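Local coordinates for protein beta-lactamase (Klebsiella pneumoniae, PDB 6KBY) that probably hydrolyses beta-lactam antibiotics to substituted beta-amino acids as a class C beta-lactamase, and binds adenosine monophosphate covalently in its active site, at residues K145-S157 / N295-I307. Sequence-based numbering, arbitrary orientation.
Sequences KPADAAGTHRVYS and NDMAMTKSVATPI. With AMP (adenosine monophosphate), chain B.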
loop_
_atom_site.group_PDB
_atom_site.type_symbol
_atom_site.label_atom_id
_atom_site.label_comp_id
_atom_site.label_asym_id
_atom_site.label_seq_id
_atom_site.Cartn_x
_atom_site.Cartn_y
_atom_site.Cartn_z
ATOM N N LYS A 145 13.538 22.825 3.033
ATOM C CA LYS A 145 13.982 23.042 1.662
ATOM C C LYS A 145 14.567 21.721 1.178
ATOM O O LYS A 145 15.363 21.098 1.902
ATOM C CB LYS A 145 15.045 24.140 1.583
ATOM C CG LYS A 145 14.531 25.547 1.858
ATOM C CD LYS A 145 15.678 26.518 2.116
ATOM C CE LYS A 145 16.803 26.348 1.102
ATOM N NZ LYS A 145 17.959 27.256 1.383
ATOM N N PRO A 146 14.219 21.272 -0.024
ATOM C CA PRO A 146 14.766 20.004 -0.517
ATOM C C PRO A 146 16.218 20.153 -0.947
ATOM O O PRO A 146 16.677 21.240 -1.316
ATOM C CB PRO A 146 13.874 19.691 -1.721
ATOM C CG PRO A 146 13.443 21.028 -2.211
ATOM C CD PRO A 146 13.280 21.880 -0.982
ATOM N N ALA A 147 16.941 19.032 -0.905
ATOM C CA ALA A 147 18.337 19.026 -1.328
ATOM C C ALA A 147 18.472 19.191 -2.834
ATOM O O ALA A 147 19.481 19.727 -3.309
ATOM C CB ALA A 147 19.010 17.730 -0.877
ATOM N N ASP A 148 17.487 18.717 -3.593
ATOM C CA ASP A 148 17.427 18.845 -5.037
ATOM C C ASP A 148 16.086 19.462 -5.392
ATOM O O ASP A 148 15.152 19.445 -4.590
ATOM C CB ASP A 148 17.504 17.475 -5.718
ATOM C CG ASP A 148 18.547 16.584 -5.100
ATOM O OD1 ASP A 148 19.747 16.814 -5.356
ATOM O OD2 ASP A 148 18.174 15.662 -4.343
ATOM N N ALA A 149 15.979 19.983 -6.609
ATOM C CA ALA A 149 14.700 20.517 -7.051
ATOM C C ALA A 149 13.648 19.416 -7.053
ATOM O O ALA A 149 13.905 18.287 -7.484
ATOM C CB ALA A 149 14.826 21.082 -8.463
ATOM N N ALA A 150 12.455 19.754 -6.574
ATOM C CA ALA A 150 11.356 18.801 -6.612
ATOM C C ALA A 150 11.144 18.321 -8.038
ATOM O O ALA A 150 11.159 19.116 -8.983
ATOM C CB ALA A 150 10.079 19.456 -6.095
ATOM N N GLY A 151 10.975 17.008 -8.190
ATOM C CA GLY A 151 10.793 16.400 -9.488
ATOM C C GLY A 151 12.036 15.798 -10.106
ATOM O O GLY A 151 11.941 15.242 -11.203
ATOM N N THR A 152 13.195 15.882 -9.446
ATOM C CA THR A 152 14.433 15.347 -10.002
ATOM C C THR A 152 14.834 14.008 -9.405
ATOM O O THR A 152 15.540 13.234 -10.066
ATOM C CB THR A 152 15.591 16.333 -9.783
ATOM O OG1 THR A 152 15.782 16.558 -8.378
ATOM C CG2 THR A 152 15.335 17.656 -10.483
ATOM N N HIS A 153 14.416 13.734 -8.171
ATOM C CA HIS A 153 14.827 12.534 -7.458
ATOM C C HIS A 153 13.631 11.913 -6.762
ATOM O O HIS A 153 12.648 12.586 -6.442
ATOM C CB HIS A 153 15.920 12.850 -6.434
ATOM C CG HIS A 153 17.218 13.248 -7.058
ATOM N ND1 HIS A 153 17.445 14.507 -7.574
ATOM C CD2 HIS A 153 18.343 12.534 -7.290
ATOM C CE1 HIS A 153 18.667 14.555 -8.080
ATOM N NE2 HIS A 153 19.234 13.374 -7.912
ATOM N N ARG A 154 13.740 10.611 -6.514
ATOM C CA ARG A 154 12.751 9.869 -5.753
ATOM C C ARG A 154 13.321 9.560 -4.376
ATOM O O ARG A 154 14.382 8.933 -4.265
ATOM C CB ARG A 154 12.385 8.574 -6.469
ATOM C CG ARG A 154 11.288 7.783 -5.767
ATOM C CD ARG A 154 11.053 6.443 -6.456
ATOM N NE ARG A 154 9.948 5.669 -5.891
ATOM C CZ ARG A 154 10.055 4.819 -4.871
ATOM N NH1 ARG A 154 11.222 4.633 -4.268
ATOM N NH2 ARG A 154 8.985 4.154 -4.448
ATOM N N VAL A 155 12.614 10.001 -3.343
ATOM C CA VAL A 155 12.908 9.683 -1.954
ATOM C C VAL A 155 11.586 9.212 -1.365
ATOM O O VAL A 155 10.676 10.014 -1.150
ATOM C CB VAL A 155 13.459 10.888 -1.176
ATOM C CG1 VAL A 155 13.652 10.523 0.285
ATOM C CG2 VAL A 155 14.763 11.383 -1.802
ATOM N N TYR A 156 11.460 7.912 -1.151
ATOM C CA TYR A 156 10.249 7.368 -0.553
ATOM C C TYR A 156 9.983 8.085 0.768
ATOM O O TYR A 156 10.894 8.248 1.589
ATOM C CB TYR A 156 10.481 5.873 -0.337
ATOM C CG TYR A 156 9.295 5.094 0.150
ATOM C CD1 TYR A 156 8.303 4.681 -0.721
ATOM C CD2 TYR A 156 9.206 4.704 1.475
ATOM C CE1 TYR A 156 7.229 3.937 -0.274
ATOM C CE2 TYR A 156 8.132 3.963 1.932
ATOM C CZ TYR A 156 7.141 3.593 1.047
ATOM O OH TYR A 156 6.065 2.848 1.478
ATOM N N SER A 157 8.751 8.555 0.971
ATOM C CA SER A 157 8.504 9.489 2.068
ATOM C C SER A 157 7.155 9.274 2.733
ATOM O O SER A 157 6.108 9.399 2.085
ATOM C CB SER A 157 8.604 10.935 1.583
ATOM O OG SER A 157 8.320 11.838 2.646
ATOM N N ASN A 295 12.021 -3.536 -5.449
ATOM C CA ASN A 295 11.484 -3.540 -4.094
ATOM C C ASN A 295 12.564 -3.302 -3.044
ATOM O O ASN A 295 12.386 -3.641 -1.872
ATOM C CB ASN A 295 10.689 -4.815 -3.830
ATOM C CG ASN A 295 9.283 -4.717 -4.369
ATOM O OD1 ASN A 295 8.415 -4.119 -3.727
ATOM N ND2 ASN A 295 9.054 -5.254 -5.564
ATOM N N ASP A 296 13.684 -2.725 -3.449
ATOM C CA ASP A 296 14.765 -2.332 -2.556
ATOM C C ASP A 296 15.083 -0.856 -2.761
ATOM O O ASP A 296 16.215 -0.469 -3.050
ATOM C CB ASP A 296 15.974 -3.228 -2.793
ATOM C CG ASP A 296 17.088 -2.996 -1.786
ATOM O OD1 ASP A 296 16.814 -2.461 -0.697
ATOM O OD2 ASP A 296 18.245 -3.357 -2.098
ATOM N N MET A 297 14.049 -0.015 -2.656
ATOM C CA MET A 297 14.152 1.417 -2.916
ATOM C C MET A 297 13.574 2.240 -1.770
ATOM O O MET A 297 13.214 3.407 -1.969
ATOM C CB MET A 297 13.461 1.797 -4.228
ATOM C CG MET A 297 13.960 1.030 -5.439
ATOM S SD MET A 297 13.136 1.529 -6.955
ATOM C CE MET A 297 13.914 3.123 -7.237
ATOM N N ALA A 298 13.488 1.657 -0.575
ATOM C CA ALA A 298 12.700 2.245 0.501
ATOM C C ALA A 298 13.407 3.376 1.228
ATOM O O ALA A 298 12.733 4.244 1.792
ATOM C CB ALA A 298 12.334 1.171 1.524
ATOM N N MET A 299 14.740 3.383 1.259
ATOM C CA MET A 299 15.462 4.257 2.171
ATOM C C MET A 299 16.584 5.044 1.520
ATOM O O MET A 299 17.292 5.773 2.223
ATOM C CB MET A 299 16.024 3.460 3.356
ATOM C CG MET A 299 14.952 2.816 4.209
ATOM S SD MET A 299 15.640 1.802 5.499
ATOM C CE MET A 299 16.132 0.361 4.561
ATOM N N THR A 300 16.761 4.934 0.210
ATOM C CA THR A 300 17.819 5.633 -0.498
ATOM C C THR A 300 17.226 6.520 -1.582
ATOM O O THR A 300 16.165 6.228 -2.145
ATOM C CB THR A 300 18.792 4.647 -1.149
ATOM O OG1 THR A 300 18.080 3.834 -2.088
ATOM C CG2 THR A 300 19.462 3.759 -0.098
ATOM N N LYS A 301 17.931 7.603 -1.880
ATOM C CA LYS A 301 17.534 8.494 -2.956
ATOM C C LYS A 301 17.939 7.895 -4.298
ATOM O O LYS A 301 19.012 7.298 -4.425
ATOM C CB LYS A 301 18.215 9.850 -2.772
ATOM C CG LYS A 301 17.830 10.863 -3.840
ATOM C CD LYS A 301 17.965 12.299 -3.351
ATOM C CE LYS A 301 19.387 12.661 -3.016
ATOM N NZ LYS A 301 19.461 14.067 -2.506
ATOM N N SER A 302 17.075 8.050 -5.301
ATOM C CA SER A 302 17.387 7.658 -6.666
ATOM C C SER A 302 17.011 8.788 -7.615
ATOM O O SER A 302 16.230 9.680 -7.279
ATOM C CB SER A 302 16.638 6.383 -7.069
ATOM O OG SER A 302 15.241 6.537 -6.863
ATOM N N VAL A 303 17.578 8.745 -8.818
ATOM C CA VAL A 303 17.175 9.675 -9.865
ATOM C C VAL A 303 15.779 9.305 -10.350
ATOM O O VAL A 303 15.457 8.122 -10.518
ATOM C CB VAL A 303 18.197 9.622 -11.015
ATOM C CG1 VAL A 303 17.707 10.414 -12.225
ATOM C CG2 VAL A 303 19.545 10.144 -10.547
ATOM N N ALA A 304 14.936 10.312 -10.581
ATOM C CA ALA A 304 13.608 10.103 -11.143
ATOM C C ALA A 304 13.525 10.805 -12.489
ATOM O O ALA A 304 14.037 11.917 -12.649
ATOM C CB ALA A 304 12.523 10.649 -10.215
ATOM N N THR A 305 12.897 10.151 -13.458
ATOM C CA THR A 305 12.765 10.705 -14.792
ATOM C C THR A 305 11.288 10.781 -15.150
ATOM O O THR A 305 10.583 9.769 -15.048
ATOM C CB THR A 305 13.511 9.825 -15.806
ATOM O OG1 THR A 305 14.904 9.797 -15.465
ATOM C CG2 THR A 305 13.356 10.382 -17.214
ATOM N N PRO A 306 10.774 11.943 -15.538
ATOM C CA PRO A 306 9.335 12.054 -15.807
ATOM C C PRO A 306 8.907 11.183 -16.977
ATOM O O PRO A 306 9.674 10.923 -17.906
ATOM C CB PRO A 306 9.148 13.537 -16.147
ATOM C CG PRO A 306 10.376 14.209 -15.678
ATOM C CD PRO A 306 11.476 13.222 -15.729
ATOM N N ILE A 307 7.658 10.729 -16.916
ATOM C CA ILE A 307 6.968 10.122 -18.047
ATOM C C ILE A 307 5.896 11.126 -18.452
ATOM O O ILE A 307 4.891 11.289 -17.757
ATOM C CB ILE A 307 6.356 8.764 -17.690
ATOM C CG1 ILE A 307 7.413 7.819 -17.111
ATOM C CG2 ILE A 307 5.699 8.150 -18.915
ATOM C CD1 ILE A 307 6.832 6.558 -16.493
HETATM P P AMP B . 5.985 1.372 4.748
HETATM O O1P AMP B . 5.431 0.143 5.400
HETATM O O2P AMP B . 7.055 1.211 3.702
HETATM O "O5'" AMP B . 6.456 2.409 5.855
HETATM C "C5'" AMP B . 5.613 2.715 6.956
HETATM C "C4'" AMP B . 6.139 2.134 8.243
HETATM O "O4'" AMP B . 7.355 2.825 8.636
HETATM C "C3'" AMP B . 5.217 2.279 9.446
HETATM O "O3'" AMP B . 4.218 1.278 9.504
HETATM C "C2'" AMP B . 6.184 2.262 10.620
HETATM O "O2'" AMP B . 6.607 0.935 10.906
HETATM C "C1'" AMP B . 7.367 3.030 10.034
HETATM N N9 AMP B . 7.254 4.479 10.284
HETATM C C8 AMP B . 7.031 5.427 9.347
HETATM N N7 AMP B . 6.984 6.666 9.905
HETATM C C5 AMP B . 7.177 6.510 11.231
HETATM C C6 AMP B . 7.246 7.409 12.403
HETATM N N6 AMP B . 7.090 8.746 12.264
HETATM N N1 AMP B . 7.462 6.848 13.617
HETATM C C2 AMP B . 7.615 5.517 13.766
HETATM N N3 AMP B . 7.566 4.642 12.742
HETATM C C4 AMP B . 7.355 5.071 11.475
HETATM O O HOH W 1 13.527 14.490 -13.351
HETATM O O HOH W 2 13.933 5.773 -4.634
HETATM O O HOH W 3 13.524 7.212 1.570
HETATM O O HOH W 4 13.594 6.023 -1.318
#
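A bend at chi3 (64°) in Lys-301, whose CG lies anti to the backbone N, swings its amine back to Asp-148. The resulting salt bridge, Lys-301 NZ to Asp-148 OD2 at 2.8 Å, uses the syn lone pair of the carboxylate; the same OD2 sits 3.5 Å above one face of the His-153 ring, offset toward the rim. The aliphatic part of Lys-301 meanwhile packs on Val-155, Lys-301 CD to Val-155 CG2 at 3.7 Å. Arg-154 runs extended from CG to NE, bringing NH1 to Met-297 O at the guanidinium edge, but its N-H...O angle of 132° marks the bond as weak; stronger partners of this side chain are Gln-275 at NE and Glu-280 at NH2.

Strand 153-154 pairs antiparallel with 302-311 at the border of the large sheet of the class C fold. Arg-154 and Ser-302 form the hydrogen-bonded pair: Arg-154 N to Ser-302 O is 2.8 Å and Ser-302 N to Arg-154 O 3.0 Å. Ala-304 N adds a nearly straight bond to Thr-152 O, with an N-H...O angle of 171°.

At Tyr-156 water replaces direct backbone bonds between the segments: one molecule accepts from Tyr-156 N at 2.9 Å and lies within donating range of Met-297 O and Thr-300 O. Tyr-156, in the AMP pocket, has its OH 2.9 Å from AMP O2P and hydrogen-bonded to Lys-321 NZ, while its CB rests 3.5 Å from Ala-298 O.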